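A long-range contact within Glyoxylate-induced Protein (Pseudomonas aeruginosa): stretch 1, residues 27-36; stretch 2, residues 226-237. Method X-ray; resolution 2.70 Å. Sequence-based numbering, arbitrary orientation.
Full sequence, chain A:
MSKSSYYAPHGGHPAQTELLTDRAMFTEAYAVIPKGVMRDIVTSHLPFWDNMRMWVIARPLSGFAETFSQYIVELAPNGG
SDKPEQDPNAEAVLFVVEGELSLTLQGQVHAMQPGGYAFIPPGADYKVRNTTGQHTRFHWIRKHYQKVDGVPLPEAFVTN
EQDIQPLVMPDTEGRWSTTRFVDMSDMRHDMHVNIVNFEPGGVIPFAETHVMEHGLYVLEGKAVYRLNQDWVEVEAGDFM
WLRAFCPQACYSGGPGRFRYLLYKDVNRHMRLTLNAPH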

# COMPACT_ATOMS: atom_id res chain seq x y z
N THR A 27 -3.75 -0.63 -12.97
CA THR A 27 -3.55 -1.61 -11.91
C THR A 27 -3.06 -2.91 -12.50
O THR A 27 -2.67 -2.96 -13.66
CB THR A 27 -4.85 -1.88 -11.11
OG1 THR A 27 -5.79 -2.58 -11.94
CG2 THR A 27 -5.45 -0.58 -10.65
N GLU A 28 -3.10 -3.98 -11.73
CA GLU A 28 -2.62 -5.24 -12.25
C GLU A 28 -3.74 -6.04 -12.89
O GLU A 28 -3.51 -7.12 -13.43
CB GLU A 28 -1.94 -6.05 -11.14
CG GLU A 28 -2.83 -6.36 -9.93
CD GLU A 28 -3.39 -5.12 -9.22
OE1 GLU A 28 -2.65 -4.12 -9.02
OE2 GLU A 28 -4.58 -5.16 -8.82
N ALA A 29 -4.94 -5.48 -12.86
CA ALA A 29 -6.11 -6.14 -13.41
C ALA A 29 -6.84 -5.29 -14.42
O ALA A 29 -7.61 -5.79 -15.25
CB ALA A 29 -7.06 -6.50 -12.28
N TYR A 30 -6.62 -3.99 -14.37
CA TYR A 30 -7.30 -3.13 -15.29
C TYR A 30 -6.62 -1.78 -15.47
O TYR A 30 -5.65 -1.45 -14.79
CB TYR A 30 -8.75 -2.93 -14.82
CG TYR A 30 -8.85 -2.22 -13.51
CD1 TYR A 30 -8.68 -2.90 -12.31
CD2 TYR A 30 -9.07 -0.85 -13.47
CE1 TYR A 30 -8.74 -2.22 -11.09
CE2 TYR A 30 -9.13 -0.16 -12.27
CZ TYR A 30 -8.96 -0.85 -11.08
OH TYR A 30 -9.02 -0.17 -9.89
N ALA A 31 -7.16 -1.02 -16.43
CA ALA A 31 -6.68 0.31 -16.76
C ALA A 31 -7.86 1.17 -17.22
O ALA A 31 -8.63 0.74 -18.07
CB ALA A 31 -5.65 0.22 -17.88
N VAL A 32 -8.01 2.35 -16.63
CA VAL A 32 -9.07 3.26 -17.02
C VAL A 32 -8.43 4.46 -17.67
O VAL A 32 -7.52 5.06 -17.11
CB VAL A 32 -9.87 3.82 -15.83
CG1 VAL A 32 -11.01 4.66 -16.36
CG2 VAL A 32 -10.38 2.71 -14.94
N ILE A 33 -8.91 4.81 -18.86
CA ILE A 33 -8.37 5.97 -19.57
C ILE A 33 -9.48 6.97 -19.87
O ILE A 33 -10.38 6.71 -20.68
CB ILE A 33 -7.75 5.55 -20.90
CG1 ILE A 33 -6.87 4.33 -20.69
CG2 ILE A 33 -6.91 6.69 -21.46
CD1 ILE A 33 -6.42 3.76 -21.99
N PRO A 34 -9.44 8.14 -19.22
CA PRO A 34 -10.42 9.22 -19.38
C PRO A 34 -10.42 9.83 -20.76
O PRO A 34 -9.42 9.78 -21.47
CB PRO A 34 -9.97 10.25 -18.35
CG PRO A 34 -9.36 9.42 -17.30
CD PRO A 34 -8.54 8.44 -18.10
N LYS A 35 -11.54 10.43 -21.12
CA LYS A 35 -11.66 11.06 -22.41
C LYS A 35 -10.72 12.25 -22.55
O LYS A 35 -10.36 12.63 -23.65
CB LYS A 35 -13.11 11.49 -22.65
CG LYS A 35 -13.67 12.40 -21.59
CD LYS A 35 -15.16 12.47 -21.73
CE LYS A 35 -15.60 13.86 -22.09
NZ LYS A 35 -15.25 14.75 -20.97
N GLY A 36 -10.32 12.84 -21.42
CA GLY A 36 -9.43 14.00 -21.43
C GLY A 36 -8.04 13.77 -21.99
O GLY A 36 -7.23 14.70 -22.08
N ARG A 226 -17.64 -1.27 -11.51
CA ARG A 226 -16.77 -1.92 -10.55
C ARG A 226 -15.75 -2.77 -11.30
O ARG A 226 -16.11 -3.76 -11.93
CB ARG A 226 -17.64 -2.78 -9.64
CG ARG A 226 -16.90 -3.66 -8.67
CD ARG A 226 -16.28 -2.84 -7.57
NE ARG A 226 -15.78 -3.66 -6.47
CZ ARG A 226 -16.54 -4.33 -5.61
NH1 ARG A 226 -17.86 -4.28 -5.72
NH2 ARG A 226 -15.98 -5.03 -4.63
N LEU A 227 -14.48 -2.39 -11.25
CA LEU A 227 -13.42 -3.16 -11.90
C LEU A 227 -12.59 -3.78 -10.79
O LEU A 227 -11.84 -3.09 -10.11
CB LEU A 227 -12.55 -2.26 -12.77
CG LEU A 227 -13.28 -1.53 -13.91
CD1 LEU A 227 -12.49 -0.30 -14.33
CD2 LEU A 227 -13.49 -2.47 -15.08
N ASN A 228 -12.74 -5.08 -10.58
CA ASN A 228 -11.99 -5.78 -9.56
C ASN A 228 -11.91 -5.08 -8.20
O ASN A 228 -10.90 -4.45 -7.90
CB ASN A 228 -10.57 -6.05 -10.07
CG ASN A 228 -9.69 -6.73 -9.04
OD1 ASN A 228 -10.09 -7.72 -8.43
ND2 ASN A 228 -8.49 -6.21 -8.84
N GLN A 229 -12.94 -5.17 -7.38
CA GLN A 229 -12.88 -4.55 -6.05
C GLN A 229 -12.78 -3.02 -6.04
O GLN A 229 -12.68 -2.41 -4.97
CB GLN A 229 -11.68 -5.13 -5.28
CG GLN A 229 -11.82 -6.59 -4.95
CD GLN A 229 -12.94 -6.84 -3.96
OE1 GLN A 229 -12.76 -6.66 -2.74
NE2 GLN A 229 -14.11 -7.22 -4.47
N ASP A 230 -12.79 -2.40 -7.21
CA ASP A 230 -12.68 -0.94 -7.29
C ASP A 230 -13.80 -0.28 -8.08
O ASP A 230 -13.96 -0.53 -9.27
CB ASP A 230 -11.34 -0.54 -7.91
CG ASP A 230 -10.17 -0.78 -6.99
OD1 ASP A 230 -9.03 -0.88 -7.49
OD2 ASP A 230 -10.38 -0.87 -5.76
N TRP A 231 -14.59 0.56 -7.42
CA TRP A 231 -15.66 1.25 -8.12
C TRP A 231 -15.11 2.54 -8.73
O TRP A 231 -14.40 3.31 -8.06
CB TRP A 231 -16.80 1.60 -7.17
CG TRP A 231 -17.59 0.42 -6.65
CD1 TRP A 231 -17.40 -0.23 -5.47
CD2 TRP A 231 -18.72 -0.19 -7.27
NE1 TRP A 231 -18.35 -1.21 -5.31
CE2 TRP A 231 -19.17 -1.21 -6.40
CE3 TRP A 231 -19.40 0.02 -8.48
CZ2 TRP A 231 -20.27 -2.02 -6.70
CZ3 TRP A 231 -20.50 -0.78 -8.78
CH2 TRP A 231 -20.92 -1.79 -7.89
N VAL A 232 -15.41 2.77 -10.00
CA VAL A 232 -14.95 3.98 -10.67
C VAL A 232 -16.05 4.58 -11.55
O VAL A 232 -16.77 3.87 -12.25
CB VAL A 232 -13.66 3.71 -11.52
CG1 VAL A 232 -12.52 3.27 -10.61
CG2 VAL A 232 -13.90 2.64 -12.57
N GLU A 233 -16.20 5.89 -11.48
CA GLU A 233 -17.20 6.55 -12.30
C GLU A 233 -16.64 6.63 -13.71
O GLU A 233 -15.47 6.95 -13.90
CB GLU A 233 -17.47 7.96 -11.79
CG GLU A 233 -18.46 8.03 -10.63
CD GLU A 233 -18.84 9.46 -10.29
OE1 GLU A 233 -17.99 10.20 -9.75
OE2 GLU A 233 -20.01 9.84 -10.56
N VAL A 234 -17.48 6.32 -14.69
CA VAL A 234 -17.07 6.39 -16.08
C VAL A 234 -18.17 7.06 -16.89
O VAL A 234 -19.34 6.95 -16.55
CB VAL A 234 -16.81 4.99 -16.66
CG1 VAL A 234 -15.64 4.32 -15.93
CG2 VAL A 234 -18.07 4.14 -16.56
N GLU A 235 -17.79 7.75 -17.96
CA GLU A 235 -18.77 8.43 -18.80
C GLU A 235 -18.40 8.25 -20.27
O GLU A 235 -17.35 7.68 -20.57
CB GLU A 235 -18.80 9.92 -18.47
CG GLU A 235 -17.45 10.59 -18.64
CD GLU A 235 -17.50 12.08 -18.39
OE1 GLU A 235 -16.43 12.72 -18.54
OE2 GLU A 235 -18.58 12.61 -18.06
N ALA A 236 -19.24 8.75 -21.17
CA ALA A 236 -18.97 8.62 -22.61
C ALA A 236 -17.61 9.16 -22.99
O ALA A 236 -17.28 10.30 -22.68
CB ALA A 236 -20.05 9.32 -23.41
N GLY A 237 -16.81 8.33 -23.65
CA GLY A 237 -15.49 8.76 -24.06
C GLY A 237 -14.40 8.06 -23.26
O GLY A 237 -13.24 8.03 -23.67

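This is a side-chain-mediated packing of a short strand against a β-hairpin, with an aromatic and aliphatic cluster at one end, a lysine crossing to the hairpin's outgoing strand at the other, and no backbone hydrogen bond joining the two stretches. The backbones keep their distance where the cluster forms: the CA atoms of Tyr-30 and Leu-227 lie 7.0 Å apart, which leaves room for side chains between them.

Tyr-30 is the centrepiece, with the largest covered area of any residue here. Its CA-to-CB bond points toward the hairpin, and chi1 in the p well lays one ring face against Leu-227, whose CB sits 3.7 Å from the ring centroid and only 10° off the normal, a well-centred CH-pi contact. Leu-227 CD1 adds a 3.6 Å contact to Tyr-30 CD2. The phenol then finishes in a polar partner: Tyr-30 OH donates a short hydrogen bond, 2.5 Å, to Asp-230 OD1, which lies near the ring plane at its edge. One residue thus uses its face for apolar packing and its edge for a directional bond, and the two contacts engage the ring in different directions, one along its normal and one near its plane.

The hairpin presents these partners from both sides of its turn. Leu-227 and Asp-230 are paired by two backbone hydrogen bonds, Leu-227 N to Asp-230 O at 2.8 Å and Asp-230 N to Leu-227 O at 3.1 Å, so the leucine and the aspartate reach the tyrosine from the two sides of the turn. On the other side, the turn before Tyr-30 is tied by Thr-27, whose OG1 accepts from Tyr-30 N at 2.9 Å and from Ala-29 N at 3.2 Å.

Strand alternation sorts the neighbours. Tyr-30 and Val-32 point toward the hairpin, while Ala-31 and Ile-33 point away. Val-32 CG2 extends the apolar patch, 3.7 Å from Leu-227 CD1 and, more loosely, 4.2 Å from Val-232 CG2.

At the far end the backbones close in, with the CA atoms of Lys-35 and Gly-237 4.8 Å apart. The lysine side chain runs past Ala-236, its CD 3.2 Å from Ala-236 O, and its NZ forms a salt bridge with Glu-235 OE1 at 3.4 Å, weak as a hydrogen bond. Gly-237 suits this approach: an ideal CB would fall 2.9 Å from Lys-35 CB, a clash, and the residue's own backbone angles (109/-19) already call for glycine.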